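PDB 3VGL: glucokinase from Streptomyces griseus, which probably catalyses the ATP-dependent phosphorylation of D-glucose to D-glucose 6-phosphate, the entry step of glycolysis. Local coordinates for residues 132-137 and 177-182; 235-240 and 271-276; 256-261 and 290-295. All coordinates share one frame; numbering follows the deposited sequence.

Contact 1: residues 132-137 and 177-182. With NA (sodium ion), chain C; ANP (phosphoaminophosphonic acid-adenylate ester), chain E; BGC (beta-D-glucopyranose), chain D.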
loop_
_atom_site.group_PDB
_atom_site.type_symbol
_atom_site.label_atom_id
_atom_site.label_comp_id
_atom_site.label_asym_id
_atom_site.label_seq_id
_atom_site.Cartn_x
_atom_site.Cartn_y
_atom_site.Cartn_z
ATOM N N THR A 132 23.545 6.457 -0.000
ATOM C CA THR A 132 22.711 7.368 0.791
ATOM C C THR A 132 21.293 7.389 0.244
ATOM O O THR A 132 20.314 7.408 1.006
ATOM C CB THR A 132 23.288 8.778 0.750
ATOM O OG1 THR A 132 24.610 8.716 1.278
ATOM C CG2 THR A 132 22.490 9.736 1.623
ATOM N N GLY A 133 21.223 7.404 -1.085
ATOM C CA GLY A 133 19.962 7.301 -1.805
ATOM C C GLY A 133 20.042 6.178 -2.827
ATOM O O GLY A 133 20.932 5.342 -2.785
ATOM N N LEU A 134 19.092 6.147 -3.748
ATOM C CA LEU A 134 19.128 5.191 -4.846
ATOM C C LEU A 134 19.211 6.001 -6.132
ATOM O O LEU A 134 18.384 6.862 -6.361
ATOM C CB LEU A 134 17.875 4.267 -4.846
ATOM C CG LEU A 134 17.934 3.132 -5.899
ATOM C CD1 LEU A 134 17.111 1.921 -5.459
ATOM C CD2 LEU A 134 17.405 3.597 -7.277
ATOM N N GLY A 135 20.264 5.760 -6.912
ATOM C CA GLY A 135 20.436 6.449 -8.190
ATOM C C GLY A 135 20.262 5.487 -9.354
ATOM O O GLY A 135 20.334 4.271 -9.204
ATOM N N GLY A 136 19.964 6.039 -10.521
ATOM C CA GLY A 136 19.865 5.234 -11.734
ATOM C C GLY A 136 20.743 5.761 -12.862
ATOM O O GLY A 136 21.150 6.922 -12.867
ATOM N N GLY A 137 21.001 4.903 -13.839
ATOM C CA GLY A 137 21.714 5.308 -15.047
ATOM C C GLY A 137 21.252 4.429 -16.190
ATOM O O GLY A 137 21.038 3.227 -16.017
ATOM N N GLN A 177 13.578 5.094 -0.317
ATOM C CA GLN A 177 13.305 4.909 1.119
ATOM C C GLN A 177 13.237 3.441 1.523
ATOM O O GLN A 177 13.324 3.142 2.709
ATOM C CB GLN A 177 12.010 5.634 1.530
ATOM C CG GLN A 177 12.103 7.147 1.336
ATOM C CD GLN A 177 13.278 7.719 2.087
ATOM O OE1 GLN A 177 13.537 7.349 3.262
ATOM N NE2 GLN A 177 14.021 8.592 1.424
ATOM N N TYR A 178 13.124 2.554 0.514
ATOM C CA TYR A 178 13.000 1.097 0.735
ATOM C C TYR A 178 14.226 0.332 0.279
ATOM O O TYR A 178 14.498 -0.759 0.787
ATOM C CB TYR A 178 11.745 0.549 0.032
ATOM C CG TYR A 178 10.495 1.237 0.537
ATOM C CD1 TYR A 178 9.864 0.795 1.693
ATOM C CD2 TYR A 178 10.030 2.403 -0.080
ATOM C CE1 TYR A 178 8.732 1.451 2.197
ATOM C CE2 TYR A 178 8.898 3.065 0.408
ATOM C CZ TYR A 178 8.279 2.583 1.549
ATOM O OH TYR A 178 7.163 3.209 2.100
ATOM N N ALA A 179 14.956 0.899 -0.674
ATOM C CA ALA A 179 16.178 0.242 -1.164
ATOM C C ALA A 179 17.285 1.288 -1.274
ATOM O O ALA A 179 17.269 2.149 -2.181
ATOM C CB ALA A 179 15.926 -0.410 -2.524
ATOM N N SER A 180 18.223 1.216 -0.343
ATOM C CA SER A 180 19.381 2.101 -0.305
ATOM C C SER A 180 20.225 1.594 0.849
ATOM O O SER A 180 19.784 0.704 1.613
ATOM C CB SER A 180 18.956 3.558 -0.057
ATOM O OG SER A 180 18.599 3.752 1.313
ATOM N N GLY A 181 21.438 2.133 0.974
ATOM C CA GLY A 181 22.274 1.837 2.169
ATOM C C GLY A 181 21.598 2.346 3.438
ATOM O O GLY A 181 21.633 1.689 4.479
ATOM N N ARG A 182 20.955 3.510 3.351
ATOM C CA ARG A 182 20.244 4.043 4.515
ATOM C C ARG A 182 19.099 3.144 4.939
ATOM O O ARG A 182 18.891 2.978 6.139
ATOM C CB ARG A 182 19.751 5.484 4.310
ATOM C CG ARG A 182 20.818 6.499 4.450
ATOM C CD ARG A 182 20.225 7.895 4.534
ATOM N NE ARG A 182 21.303 8.839 4.823
ATOM C CZ ARG A 182 21.185 10.155 4.714
ATOM N NH1 ARG A 182 22.219 10.936 4.993
ATOM N NH2 ARG A 182 20.034 10.681 4.316
HETATM NA NA NA C . 20.830 9.154 -12.700
HETATM P PB ANP E . 27.370 8.075 -0.915
HETATM O O1B ANP E . 25.852 7.884 -0.993
HETATM O O2B ANP E . 27.838 9.267 -0.132
HETATM N N3B ANP E . 28.005 8.204 -2.502
HETATM P PA ANP E . 27.759 5.250 -0.277
HETATM O O1A ANP E . 28.915 4.552 0.445
HETATM O O2A ANP E . 27.437 4.894 -1.696
HETATM O O3A ANP E . 28.008 6.837 -0.119
HETATM O "O5'" ANP E . 26.404 5.065 0.570
HETATM C "C5'" ANP E . 26.345 5.344 1.973
HETATM C "C4'" ANP E . 25.257 4.503 2.604
HETATM O "O4'" ANP E . 25.443 3.121 2.265
HETATM C "C3'" ANP E . 25.334 4.594 4.108
HETATM O "O3'" ANP E . 24.020 4.337 4.613
HETATM C "C2'" ANP E . 26.244 3.438 4.434
HETATM O "O2'" ANP E . 26.056 2.966 5.756
HETATM C "C1'" ANP E . 25.873 2.380 3.405
HETATM N N9 ANP E . 27.056 1.618 2.966
HETATM C C8 ANP E . 28.122 2.068 2.279
HETATM N N7 ANP E . 29.012 1.051 2.049
HETATM C C5 ANP E . 28.465 -0.054 2.585
HETATM C C6 ANP E . 28.846 -1.488 2.738
HETATM N N6 ANP E . 30.014 -1.959 2.229
HETATM N N1 ANP E . 27.967 -2.299 3.364
HETATM C C2 ANP E . 26.790 -1.882 3.891
HETATM N N3 ANP E . 26.393 -0.591 3.799
HETATM C C4 ANP E . 27.179 0.314 3.183
HETATM C C2 BGC D . 19.238 11.499 -6.023
HETATM C C3 BGC D . 19.941 11.030 -7.295
HETATM C C4 BGC D . 21.258 10.320 -6.979
HETATM C C5 BGC D . 20.972 9.242 -5.948
HETATM C C6 BGC D . 22.240 8.488 -5.534
HETATM C C1 BGC D . 19.078 10.304 -5.090
HETATM O O1 BGC D . 18.528 10.695 -3.863
HETATM O O2 BGC D . 17.924 11.952 -6.400
HETATM O O3 BGC D . 20.187 12.107 -8.145
HETATM O O4 BGC D . 21.752 9.707 -8.157
HETATM O O5 BGC D . 20.371 9.787 -4.783
HETATM O O6 BGC D . 23.197 9.374 -4.978
HETATM O O HOH W 1 20.113 9.001 -10.391
HETATM O O HOH W 2 19.636 11.294 -12.790
#
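The T132 and R182 side chains run alongside one another in a common direction, and the methyl CG2 of T132 packs over the centre of one guanidinium face, 3.4 Å from R182 CZ. The apolar pair is L134 CD1 with A179 CB at 3.9 Å; the same leucine methyl also presses on A179 O (3.3 Å). Between these two patches the CB of S180 rests against G133 O.

Several polar groups here bind the ligands. With chi1 at -59°, T132 OG1 stands beside its own backbone N, and both donate to one phosphate oxygen of the ATP analogue: T132 N to ANP O1B at 2.9 Å (N-H...O 164°) and T132 OG1 to ANP O1B at 2.7 Å. OG1 is also hydrogen-bonded to T12 OG1. On the glucose side, the bare CA of G135 comes within 3.5 Å of BGC O4, and one water bridges G136 N to that hydroxyl.

Metal coordination follows along the strand: G136 O binds the sodium ion at 2.3 Å, with two waters, N104 and N107 completing the site.

In the fold, the T132 turn leads into strand 134-140, paired with strand 125-130, while S180 N-caps helix 181-194 through its OG and A183 N. L236 of helix 227-251 packs against A179.

Contact 2: residues 235-240 and 271-276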
loop_
_atom_site.group_PDB
_atom_site.type_symbol
_atom_site.label_atom_id
_atom_site.label_comp_id
_atom_site.label_asym_id
_atom_site.label_seq_id
_atom_site.Cartn_x
_atom_site.Cartn_y
_atom_site.Cartn_z
ATOM N N GLU A 235 15.486 -8.050 3.518
ATOM C CA GLU A 235 14.489 -6.990 3.358
ATOM C C GLU A 235 14.934 -5.998 2.281
ATOM O O GLU A 235 14.118 -5.575 1.450
ATOM C CB GLU A 235 14.209 -6.279 4.707
ATOM C CG GLU A 235 13.139 -5.191 4.662
ATOM C CD GLU A 235 11.729 -5.700 4.501
ATOM O OE1 GLU A 235 11.494 -6.915 4.659
ATOM O OE2 GLU A 235 10.835 -4.873 4.203
ATOM N N LEU A 236 16.220 -5.634 2.289
ATOM C CA LEU A 236 16.755 -4.752 1.226
ATOM C C LEU A 236 16.522 -5.368 -0.151
ATOM O O LEU A 236 16.063 -4.699 -1.075
ATOM C CB LEU A 236 18.249 -4.471 1.434
ATOM C CG LEU A 236 18.988 -3.803 0.276
ATOM C CD1 LEU A 236 18.466 -2.382 0.026
ATOM C CD2 LEU A 236 20.492 -3.782 0.576
ATOM N N ALA A 237 16.796 -6.668 -0.259
ATOM C CA ALA A 237 16.634 -7.399 -1.521
ATOM C C ALA A 237 15.191 -7.522 -1.979
ATOM O O ALA A 237 14.938 -7.487 -3.172
ATOM C CB ALA A 237 17.278 -8.785 -1.405
ATOM N N ARG A 238 14.250 -7.638 -1.046
ATOM C CA ARG A 238 12.820 -7.643 -1.357
ATOM C C ARG A 238 12.474 -6.426 -2.197
ATOM O O ARG A 238 11.854 -6.522 -3.267
ATOM C CB ARG A 238 12.016 -7.647 -0.035
ATOM C CG ARG A 238 10.509 -7.323 -0.143
ATOM C CD ARG A 238 9.938 -7.050 1.281
ATOM N NE ARG A 238 8.537 -6.630 1.277
ATOM C CZ ARG A 238 7.877 -6.127 2.324
ATOM N NH1 ARG A 238 8.469 -5.969 3.505
ATOM N NH2 ARG A 238 6.600 -5.782 2.190
ATOM N N TRP A 239 12.903 -5.271 -1.712
ATOM C CA TRP A 239 12.558 -4.030 -2.398
ATOM C C TRP A 239 13.459 -3.768 -3.599
ATOM O O TRP A 239 12.982 -3.232 -4.632
ATOM C CB TRP A 239 12.634 -2.867 -1.422
ATOM C CG TRP A 239 11.610 -2.973 -0.355
ATOM C CD1 TRP A 239 11.810 -3.388 0.942
ATOM C CD2 TRP A 239 10.229 -2.630 -0.461
ATOM N NE1 TRP A 239 10.615 -3.345 1.634
ATOM C CE2 TRP A 239 9.635 -2.888 0.795
ATOM C CE3 TRP A 239 9.435 -2.148 -1.504
ATOM C CZ2 TRP A 239 8.260 -2.648 1.040
ATOM C CZ3 TRP A 239 8.049 -1.920 -1.261
ATOM C CH2 TRP A 239 7.502 -2.171 0.006
ATOM N N ALA A 240 14.755 -4.087 -3.483
ATOM C CA ALA A 240 15.642 -3.824 -4.610
ATOM C C ALA A 240 15.267 -4.731 -5.797
ATOM O O ALA A 240 15.178 -4.271 -6.938
ATOM C CB ALA A 240 17.122 -4.040 -4.206
ATOM N N ASP A 271 23.513 -11.706 -4.515
ATOM C CA ASP A 271 22.786 -12.973 -4.581
ATOM C C ASP A 271 21.330 -12.839 -4.101
ATOM O O ASP A 271 20.425 -13.223 -4.841
ATOM C CB ASP A 271 23.559 -14.090 -3.863
ATOM C CG ASP A 271 22.813 -15.425 -3.872
ATOM O OD1 ASP A 271 22.703 -16.064 -4.943
ATOM O OD2 ASP A 271 22.334 -15.838 -2.795
ATOM N N PRO A 272 21.092 -12.225 -2.908
ATOM C CA PRO A 272 19.682 -12.030 -2.553
ATOM C C PRO A 272 18.948 -11.094 -3.507
ATOM O O PRO A 272 17.762 -11.316 -3.761
ATOM C CB PRO A 272 19.732 -11.435 -1.136
ATOM C CG PRO A 272 21.182 -11.092 -0.872
ATOM C CD PRO A 272 21.985 -11.981 -1.765
ATOM N N ILE A 273 19.631 -10.074 -4.035
ATOM C CA ILE A 273 18.946 -9.155 -4.978
ATOM C C ILE A 273 18.545 -9.897 -6.262
ATOM O O ILE A 273 17.415 -9.773 -6.749
ATOM C CB ILE A 273 19.804 -7.931 -5.295
ATOM C CG1 ILE A 273 19.866 -7.050 -4.045
ATOM C CG2 ILE A 273 19.205 -7.157 -6.459
ATOM C CD1 ILE A 273 20.717 -5.735 -4.207
ATOM N N ARG A 274 19.478 -10.694 -6.783
ATOM C CA ARG A 274 19.218 -11.483 -7.995
ATOM C C ARG A 274 18.062 -12.463 -7.814
ATOM O O ARG A 274 17.189 -12.587 -8.688
ATOM C CB ARG A 274 20.496 -12.233 -8.413
ATOM C CG ARG A 274 20.415 -12.857 -9.800
ATOM C CD ARG A 274 21.749 -13.588 -10.130
ATOM N NE ARG A 274 22.904 -12.686 -10.130
ATOM C CZ ARG A 274 23.868 -12.681 -9.205
ATOM N NH1 ARG A 274 23.840 -13.562 -8.200
ATOM N NH2 ARG A 274 24.879 -11.824 -9.289
ATOM N N LYS A 275 18.070 -13.174 -6.688
ATOM C CA LYS A 275 17.008 -14.143 -6.390
ATOM C C LYS A 275 15.655 -13.426 -6.285
ATOM O O LYS A 275 14.643 -13.881 -6.815
ATOM C CB LYS A 275 17.339 -14.921 -5.118
ATOM C CG LYS A 275 18.405 -16.012 -5.315
ATOM C CD LYS A 275 18.869 -16.564 -3.987
ATOM C CE LYS A 275 19.712 -17.804 -4.203
ATOM N NZ LYS A 275 20.412 -18.168 -2.941
ATOM N N SER A 276 15.654 -12.275 -5.623
ATOM C CA SER A 276 14.433 -11.481 -5.532
ATOM C C SER A 276 13.923 -11.003 -6.904
ATOM O O SER A 276 12.732 -11.099 -7.205
ATOM C CB SER A 276 14.689 -10.278 -4.639
ATOM O OG SER A 276 13.513 -9.479 -4.601
#
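A237 of helix 227-251 nestles against P272 and I273 of helix 267-280, a helix-helix packing on one side of the sheet in this actin-like ATPase fold. The short segments cross at -42° with axes only 8.0 Å apart, an approach consistent with the small side chains A237, A240 and S276 at the interface. A237 CB meets both P272 CB (3.6 Å) and P272 O (3.5 Å). Helix 267-280 is kinked here, because the proline N makes no bond to the preceding turn.

I273 can be traced outward. Its CB branches: CG2 faces the neighbouring strand, where it packs on V292, while CG1, anti to the carbonyl carbon (chi1 -70°), turns toward the partner helix. CG1 of I273 touches A237 CB at 4.1 Å and lies equally near A240 CB. The tip, CD1 of I273, has A240 CB as its nearest partner, at 4.0 Å.

Elsewhere on helix 227-251, W239 CZ2 covers the centre of one R238 guanidinium face, and E235 joins both residues, its OE2 accepting W239 NE1 at 3.0 Å. R238 also forms a salt bridge with D163 of the second subunit, so this helix takes part in a subunit interface.

Between the two segments one hydrogen bond is made: S276 OG donates to A237 O at 2.8 Å, from above the carbonyl plane and with a C=O...OG angle of 125°.

Contact 3: residues 256-261 and 290-295; sequences FIVGGG and AQVLAA. With ANP (phosphoaminophosphonic acid-adenylate ester), chain E.
F256 and V258 form a four-bond parallel ladder with residues 291-295: F256 N to Q291 O, L293 N to F256 O, V258 N to L293 O and A295 N to V258 O, each 2.8 Å long. The first is almost straight (N-H...O 174°), the second more bent (155°). Between the rungs I257 CA lies 3.3 Å from L293 O, a CA-H...O contact.

Packing then separates onto two faces. On that of F256, V258 and V292, the F256 ring has its CD2 3.8 Å from A290 CB, with CE2 as near to the same methyl. V258 CG2 meets V292 CG1 at 4.3 Å. Helices 227-251 and 267-280 cover this side through L244, L270 and F277. On the other, I257 CG2, anti to its backbone N, reaches A295 CA at 3.6 Å, and both I257 and L293 touch A118 of a loop. Beyond G259, whose CA meets A295 CB, the chain leaves the sheet and G261 N donates to ANP O2A at 2.9 Å (158°).

Two adjacent parallel strands connected through helix 267-280 make a beta-alpha-beta crossover, with 291-294 outermost in the sheet within this chain; the glycine turn holding the nucleotide phosphate after strand 255-259 fits the actin-like ATPase fold.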
loop_
_atom_site.group_PDB
_atom_site.type_symbol
_atom_site.label_atom_id
_atom_site.label_comp_id
_atom_site.label_asym_id
_atom_site.label_seq_id
_atom_site.Cartn_x
_atom_site.Cartn_y
_atom_site.Cartn_z
ATOM N N PHE A 256 21.238 -5.706 -15.575
ATOM C CA PHE A 256 21.210 -4.741 -14.475
ATOM C C PHE A 256 22.533 -4.775 -13.751
ATOM O O PHE A 256 23.086 -5.855 -13.515
ATOM C CB PHE A 256 20.089 -5.074 -13.490
ATOM C CG PHE A 256 18.731 -4.900 -14.081
ATOM C CD1 PHE A 256 18.243 -3.622 -14.295
ATOM C CD2 PHE A 256 17.979 -6.003 -14.506
ATOM C CE1 PHE A 256 16.998 -3.426 -14.898
ATOM C CE2 PHE A 256 16.693 -5.805 -15.095
ATOM C CZ PHE A 256 16.230 -4.517 -15.290
ATOM N N ILE A 257 23.035 -3.589 -13.423
ATOM C CA ILE A 257 24.326 -3.462 -12.726
ATOM C C ILE A 257 24.055 -2.698 -11.450
ATOM O O ILE A 257 23.527 -1.579 -11.492
ATOM C CB ILE A 257 25.380 -2.758 -13.594
ATOM C CG1 ILE A 257 25.530 -3.483 -14.938
ATOM C CG2 ILE A 257 26.715 -2.692 -12.853
ATOM C CD1 ILE A 257 26.352 -2.729 -15.974
ATOM N N VAL A 258 24.390 -3.318 -10.324
ATOM C CA VAL A 258 24.127 -2.732 -9.004
ATOM C C VAL A 258 25.416 -2.159 -8.453
ATOM O O VAL A 258 26.396 -2.898 -8.258
ATOM C CB VAL A 258 23.558 -3.799 -8.035
ATOM C CG1 VAL A 258 23.233 -3.153 -6.688
ATOM C CG2 VAL A 258 22.271 -4.400 -8.611
ATOM N N GLY A 259 25.408 -0.835 -8.225
ATOM C CA GLY A 259 26.586 -0.123 -7.711
ATOM C C GLY A 259 26.250 0.525 -6.374
ATOM O O GLY A 259 25.348 0.072 -5.642
ATOM N N GLY A 260 26.986 1.575 -6.050
ATOM C CA GLY A 260 26.893 2.186 -4.726
ATOM C C GLY A 260 27.884 1.553 -3.776
ATOM O O GLY A 260 28.448 0.505 -4.076
ATOM N N GLY A 261 28.113 2.189 -2.628
ATOM C CA GLY A 261 29.009 1.615 -1.627
ATOM C C GLY A 261 28.737 0.178 -1.257
ATOM O O GLY A 261 29.671 -0.599 -1.128
ATOM N N ALA A 290 17.099 -10.740 -17.594
ATOM C CA ALA A 290 18.369 -10.016 -17.620
ATOM C C ALA A 290 19.334 -10.605 -16.615
ATOM O O ALA A 290 18.921 -11.262 -15.654
ATOM C CB ALA A 290 18.117 -8.562 -17.261
ATOM N N GLN A 291 20.624 -10.365 -16.841
ATOM C CA GLN A 291 21.633 -10.609 -15.822
ATOM C C GLN A 291 21.494 -9.540 -14.746
ATOM O O GLN A 291 21.029 -8.415 -15.015
ATOM C CB GLN A 291 23.036 -10.528 -16.411
ATOM C CG GLN A 291 23.273 -11.610 -17.464
ATOM C CD GLN A 291 24.613 -11.444 -18.119
ATOM O OE1 GLN A 291 25.633 -11.545 -17.465
ATOM N NE2 GLN A 291 24.612 -11.185 -19.422
ATOM N N VAL A 292 21.882 -9.916 -13.535
ATOM C CA VAL A 292 21.961 -8.973 -12.415
ATOM C C VAL A 292 23.384 -9.074 -11.897
ATOM O O VAL A 292 23.792 -10.119 -11.382
ATOM C CB VAL A 292 20.950 -9.298 -11.285
ATOM C CG1 VAL A 292 21.085 -8.255 -10.161
ATOM C CG2 VAL A 292 19.510 -9.262 -11.812
ATOM N N LEU A 293 24.126 -7.983 -12.044
ATOM C CA LEU A 293 25.584 -8.000 -11.820
ATOM C C LEU A 293 26.026 -6.943 -10.842
ATOM O O LEU A 293 25.487 -5.838 -10.826
ATOM C CB LEU A 293 26.336 -7.773 -13.137
ATOM C CG LEU A 293 25.978 -8.731 -14.281
ATOM C CD1 LEU A 293 26.616 -8.252 -15.574
ATOM C CD2 LEU A 293 26.411 -10.147 -13.940
ATOM N N ALA A 294 27.030 -7.264 -10.028
ATOM C CA ALA A 294 27.680 -6.234 -9.230
ATOM C C ALA A 294 28.483 -5.317 -10.143
ATOM O O ALA A 294 29.099 -5.781 -11.116
ATOM C CB ALA A 294 28.616 -6.875 -8.212
ATOM N N ALA A 295 28.484 -4.024 -9.828
ATOM C CA ALA A 295 29.421 -3.097 -10.442
ATOM C C ALA A 295 30.836 -3.633 -10.240
ATOM O O ALA A 295 31.268 -3.883 -9.113
ATOM C CB ALA A 295 29.277 -1.698 -9.809
HETATM P PB ANP E . 27.370 8.075 -0.915
HETATM O O1B ANP E . 25.852 7.884 -0.993
HETATM O O2B ANP E . 27.838 9.267 -0.132
HETATM N N3B ANP E . 28.005 8.204 -2.502
HETATM P PA ANP E . 27.759 5.250 -0.277
HETATM O O1A ANP E . 28.915 4.552 0.445
HETATM O O2A ANP E . 27.437 4.894 -1.696
HETATM O O3A ANP E . 28.008 6.837 -0.119
HETATM O "O5'" ANP E . 26.404 5.065 0.570
HETATM C "C5'" ANP E . 26.345 5.344 1.973
HETATM C "C4'" ANP E . 25.257 4.503 2.604
HETATM O "O4'" ANP E . 25.443 3.121 2.265
HETATM C "C3'" ANP E . 25.334 4.594 4.108
HETATM O "O3'" ANP E . 24.020 4.337 4.613
HETATM C "C2'" ANP E . 26.244 3.438 4.434
HETATM O "O2'" ANP E . 26.056 2.966 5.756
HETATM C "C1'" ANP E . 25.873 2.380 3.405
HETATM N N9 ANP E . 27.056 1.618 2.966
HETATM C C8 ANP E . 28.122 2.068 2.279
HETATM N N7 ANP E . 29.012 1.051 2.049
HETATM C C5 ANP E . 28.465 -0.054 2.585
HETATM C C6 ANP E . 28.846 -1.488 2.738
HETATM N N6 ANP E . 30.014 -1.959 2.229
HETATM N N1 ANP E . 27.967 -2.299 3.364
HETATM C C2 ANP E . 26.790 -1.882 3.891
HETATM N N3 ANP E . 26.393 -0.591 3.799
HETATM C C4 ANP E . 27.179 0.314 3.183
#

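From the N terminus, contact 1 comes first: it brings 177-182 back to 132-137, closing a loop that carries all four zinc ligands, H157, C167, C169 and C174. It is complete before the others begin. Contacts 2 and 3 cross, their segments alternating as helix 227-251, strand 255-259, helix 267-280 and strand 291-294; none is nested. Contact 2 therefore joins the two helices and contact 3 the two strands of one continuous region, and R274 NH2 ties the levels together at 2.9 Å from V292 O. Contact 1 meets contact 2 where Y178 packs on W239. Contacts 1 and 3 do not touch, yet they share a sheet and the bound nucleotide.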